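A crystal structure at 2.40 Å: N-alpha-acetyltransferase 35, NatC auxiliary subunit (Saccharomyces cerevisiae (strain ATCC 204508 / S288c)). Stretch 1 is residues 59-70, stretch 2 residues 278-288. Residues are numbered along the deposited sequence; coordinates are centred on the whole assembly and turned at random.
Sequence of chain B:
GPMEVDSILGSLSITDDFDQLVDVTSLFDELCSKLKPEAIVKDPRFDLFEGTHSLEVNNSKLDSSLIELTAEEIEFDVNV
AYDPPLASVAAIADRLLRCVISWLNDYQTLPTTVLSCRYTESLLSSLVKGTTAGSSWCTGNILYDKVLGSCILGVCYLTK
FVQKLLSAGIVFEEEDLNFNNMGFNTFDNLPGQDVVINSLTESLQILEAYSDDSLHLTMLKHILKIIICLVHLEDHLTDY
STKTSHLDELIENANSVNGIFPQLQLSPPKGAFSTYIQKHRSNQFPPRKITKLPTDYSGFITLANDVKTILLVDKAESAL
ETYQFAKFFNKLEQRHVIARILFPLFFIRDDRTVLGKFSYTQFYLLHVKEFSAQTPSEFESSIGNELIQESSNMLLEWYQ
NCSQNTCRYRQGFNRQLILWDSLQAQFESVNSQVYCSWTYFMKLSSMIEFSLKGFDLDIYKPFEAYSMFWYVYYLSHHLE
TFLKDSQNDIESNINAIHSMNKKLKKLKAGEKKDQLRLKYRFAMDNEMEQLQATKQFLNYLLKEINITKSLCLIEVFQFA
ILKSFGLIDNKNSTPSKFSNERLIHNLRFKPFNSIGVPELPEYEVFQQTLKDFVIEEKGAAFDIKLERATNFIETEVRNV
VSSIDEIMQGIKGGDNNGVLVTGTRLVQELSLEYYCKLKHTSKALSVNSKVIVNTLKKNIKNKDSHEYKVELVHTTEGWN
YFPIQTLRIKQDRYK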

# COMPACT_ATOMS: atom_id res chain seq x y z
N ASN B 59 -19.72 9.18 21.73
CA ASN B 59 -19.91 8.81 20.33
C ASN B 59 -19.51 7.34 20.23
O ASN B 59 -18.34 7.01 20.38
CB ASN B 59 -19.08 9.69 19.40
CG ASN B 59 -19.41 9.47 17.94
OD1 ASN B 59 -19.70 8.35 17.50
ND2 ASN B 59 -19.39 10.55 17.16
N SER B 60 -20.50 6.48 19.98
CA SER B 60 -20.27 5.04 20.00
C SER B 60 -19.10 4.64 19.12
O SER B 60 -18.29 3.79 19.50
CB SER B 60 -21.55 4.31 19.57
OG SER B 60 -22.68 4.81 20.26
N LYS B 61 -18.99 5.25 17.94
CA LYS B 61 -17.97 4.86 16.97
C LYS B 61 -16.62 5.50 17.25
O LYS B 61 -15.62 5.07 16.66
CB LYS B 61 -18.45 5.22 15.56
CG LYS B 61 -19.91 4.89 15.30
CD LYS B 61 -20.20 4.68 13.81
CE LYS B 61 -20.13 5.98 13.02
NZ LYS B 61 -20.27 5.73 11.55
N LEU B 62 -16.55 6.49 18.14
CA LEU B 62 -15.30 7.17 18.47
C LEU B 62 -14.93 7.09 19.95
O LEU B 62 -13.95 7.72 20.36
CB LEU B 62 -15.37 8.64 18.04
CG LEU B 62 -15.20 8.97 16.56
CD1 LEU B 62 -15.52 10.44 16.30
CD2 LEU B 62 -13.79 8.65 16.10
N ASP B 63 -15.68 6.34 20.75
CA ASP B 63 -15.44 6.25 22.19
C ASP B 63 -15.30 4.79 22.58
O ASP B 63 -16.28 4.05 22.60
CB ASP B 63 -16.58 6.91 22.98
CG ASP B 63 -16.24 7.17 24.44
OD1 ASP B 63 -15.33 6.50 24.98
OD2 ASP B 63 -16.88 8.04 25.06
N SER B 64 -14.06 4.37 22.88
CA SER B 64 -13.80 3.00 23.31
C SER B 64 -14.30 2.72 24.72
O SER B 64 -14.39 1.55 25.11
CB SER B 64 -12.31 2.69 23.19
OG SER B 64 -11.52 3.69 23.81
N SER B 65 -14.60 3.76 25.50
CA SER B 65 -15.17 3.54 26.83
C SER B 65 -16.59 3.00 26.76
O SER B 65 -17.09 2.48 27.76
CB SER B 65 -15.14 4.83 27.64
OG SER B 65 -13.83 5.34 27.75
N LEU B 66 -17.25 3.12 25.61
CA LEU B 66 -18.63 2.69 25.46
C LEU B 66 -18.75 1.32 24.79
O LEU B 66 -19.86 0.94 24.40
CB LEU B 66 -19.43 3.73 24.68
CG LEU B 66 -19.37 5.16 25.21
CD1 LEU B 66 -20.36 6.04 24.46
CD2 LEU B 66 -19.62 5.23 26.72
N ILE B 67 -17.64 0.60 24.64
CA ILE B 67 -17.70 -0.74 24.06
C ILE B 67 -18.58 -1.63 24.92
O ILE B 67 -18.42 -1.70 26.14
CB ILE B 67 -16.29 -1.33 23.92
CG1 ILE B 67 -15.46 -0.51 22.91
CG2 ILE B 67 -16.36 -2.79 23.50
CD1 ILE B 67 -13.99 -0.91 22.84
N GLU B 68 -19.53 -2.30 24.28
CA GLU B 68 -20.44 -3.21 24.97
C GLU B 68 -19.78 -4.57 25.11
O GLU B 68 -19.35 -5.17 24.12
CB GLU B 68 -21.76 -3.33 24.21
CG GLU B 68 -22.39 -1.99 23.82
CD GLU B 68 -22.81 -1.15 25.01
OE1 GLU B 68 -23.15 -1.72 26.07
OE2 GLU B 68 -22.80 0.10 24.89
N LEU B 69 -19.69 -5.06 26.35
CA LEU B 69 -19.10 -6.36 26.64
C LEU B 69 -20.12 -7.26 27.33
O LEU B 69 -20.96 -6.78 28.10
CB LEU B 69 -17.86 -6.24 27.53
CG LEU B 69 -16.67 -5.45 26.99
CD1 LEU B 69 -15.57 -5.34 28.04
CD2 LEU B 69 -16.13 -6.08 25.71
N THR B 70 -20.04 -8.56 27.05
CA THR B 70 -20.86 -9.54 27.73
C THR B 70 -20.31 -9.81 29.13
O THR B 70 -19.19 -9.41 29.48
CB THR B 70 -20.94 -10.84 26.93
OG1 THR B 70 -19.70 -11.54 27.04
CG2 THR B 70 -21.23 -10.54 25.47
N GLN B 278 -9.24 -2.91 24.47
CA GLN B 278 -9.47 -1.59 23.88
C GLN B 278 -10.19 -0.66 24.85
O GLN B 278 -10.04 0.56 24.76
CB GLN B 278 -10.27 -1.71 22.58
CG GLN B 278 -9.66 -2.64 21.55
CD GLN B 278 -10.46 -2.67 20.25
OE1 GLN B 278 -10.86 -1.63 19.72
NE2 GLN B 278 -10.70 -3.87 19.73
N LYS B 279 -10.97 -1.22 25.77
CA LYS B 279 -11.81 -0.38 26.61
C LYS B 279 -11.09 0.08 27.87
O LYS B 279 -11.34 1.19 28.35
CB LYS B 279 -13.10 -1.13 26.96
CG LYS B 279 -14.02 -0.41 27.94
CD LYS B 279 -15.36 -1.13 28.04
CE LYS B 279 -16.31 -0.38 28.96
NZ LYS B 279 -17.73 -0.81 28.78
N HIS B 280 -10.20 -0.74 28.41
CA HIS B 280 -9.58 -0.47 29.70
C HIS B 280 -8.11 -0.10 29.62
O HIS B 280 -7.65 0.74 30.40
CB HIS B 280 -9.77 -1.67 30.62
CG HIS B 280 -11.19 -1.90 31.03
ND1 HIS B 280 -12.03 -2.75 30.35
CD2 HIS B 280 -11.91 -1.38 32.05
CE1 HIS B 280 -13.22 -2.75 30.94
NE2 HIS B 280 -13.17 -1.92 31.97
N ARG B 281 -7.35 -0.69 28.70
CA ARG B 281 -5.98 -0.25 28.48
C ARG B 281 -5.98 1.09 27.76
O ARG B 281 -6.93 1.43 27.05
CB ARG B 281 -5.20 -1.31 27.69
CG ARG B 281 -3.83 -0.87 27.20
CD ARG B 281 -2.92 -2.06 26.93
NE ARG B 281 -2.15 -2.42 28.11
CZ ARG B 281 -0.90 -2.02 28.34
NH1 ARG B 281 -0.28 -1.25 27.45
NH2 ARG B 281 -0.27 -2.40 29.44
N SER B 282 -4.93 1.88 28.00
CA SER B 282 -4.77 3.17 27.33
C SER B 282 -4.88 3.00 25.83
O SER B 282 -4.12 2.23 25.22
CB SER B 282 -3.43 3.79 27.71
OG SER B 282 -3.47 4.32 29.02
N ASN B 283 -5.82 3.72 25.22
CA ASN B 283 -6.11 3.61 23.80
C ASN B 283 -6.39 5.00 23.25
O ASN B 283 -7.30 5.68 23.73
CB ASN B 283 -7.30 2.67 23.56
CG ASN B 283 -7.58 2.44 22.09
OD1 ASN B 283 -6.80 2.84 21.22
ND2 ASN B 283 -8.70 1.77 21.80
N GLN B 284 -5.62 5.40 22.24
CA GLN B 284 -5.80 6.69 21.59
C GLN B 284 -6.53 6.57 20.26
O GLN B 284 -6.60 7.56 19.51
CB GLN B 284 -4.44 7.37 21.37
CG GLN B 284 -3.64 7.60 22.65
CD GLN B 284 -2.43 8.48 22.43
OE1 GLN B 284 -2.28 9.10 21.37
NE2 GLN B 284 -1.55 8.53 23.42
N PHE B 285 -7.07 5.41 19.94
CA PHE B 285 -7.71 5.13 18.67
C PHE B 285 -9.17 4.76 18.87
O PHE B 285 -9.57 4.32 19.95
CB PHE B 285 -6.98 3.99 17.94
CG PHE B 285 -5.57 4.33 17.55
CD1 PHE B 285 -4.53 4.15 18.45
CD2 PHE B 285 -5.28 4.82 16.29
CE1 PHE B 285 -3.23 4.47 18.10
CE2 PHE B 285 -3.98 5.14 15.93
CZ PHE B 285 -2.95 4.96 16.84
N PRO B 286 -10.01 4.93 17.85
CA PRO B 286 -11.42 4.54 17.96
C PRO B 286 -11.55 3.03 18.11
O PRO B 286 -10.65 2.28 17.70
CB PRO B 286 -12.04 5.02 16.64
CG PRO B 286 -11.10 6.06 16.13
CD PRO B 286 -9.73 5.61 16.57
N PRO B 287 -12.64 2.55 18.71
CA PRO B 287 -12.82 1.10 18.86
C PRO B 287 -13.11 0.43 17.52
O PRO B 287 -13.76 1.01 16.64
CB PRO B 287 -14.02 1.00 19.80
CG PRO B 287 -14.80 2.24 19.55
CD PRO B 287 -13.77 3.31 19.28
N ARG B 288 -12.63 -0.80 17.39
CA ARG B 288 -12.84 -1.60 16.19
C ARG B 288 -13.36 -2.98 16.56
O ARG B 288 -12.92 -3.57 17.55
CB ARG B 288 -11.55 -1.75 15.37
CG ARG B 288 -11.06 -0.47 14.73
CD ARG B 288 -10.17 -0.77 13.54
NE ARG B 288 -9.58 0.44 12.97
CZ ARG B 288 -8.92 0.48 11.83
NH1 ARG B 288 -8.76 -0.62 11.11
NH2 ARG B 288 -8.41 1.63 11.39

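Two mostly irregular segments meet over 560 Å² of summed buried surface; no two touching residues are fewer than 210 positions apart in sequence. Stretch 1 is folded by short local bonds, Leu62 N to Asn59 O (2.9 Å) and Leu66 N to Asp63 O (3.3 Å), with a 3-10 segment at Ser64 and Ser65; Asp63 OD1 also accepts from Ser65 N at 2.9 Å. Stretch 2 leaves a helix after His280 and returns through Pro286 and Pro287. Gln278 ties its two ends together: Gln278 OE1 accepts from Arg288 N (3.0 Å) and Gln278 NE2 donates to Arg288 O (3.1 Å). The nearest CA pair is Leu62 CA and Pro286 CA, at 4.7 Å.

Lys279 supplies the one hydrogen bond across the contact, NZ to Ile67 O at 2.9 Å. All four of its chi angles are t, so the extended chain lays its methylenes along stretch 1, CG 3.5 Å from Ser64 O. Lys279 CA adds a CA-H...O contact to Ser64 O at 3.6 Å. Lys279 is also the most covered residue (110 Å²), then Pro287 (86 Å²): a long aliphatic stem with a donor at its tip suits this place.

Apolar side chains pack beside this. Ile67 CD1 touches Pro287 CB at 3.6 Å, and Leu62 CD2 meets Pro286 CG at 3.7 Å. Buried Ser64, its CA-to-CB bond toward stretch 2, brings CB to 3.5 Å from Gln278 O.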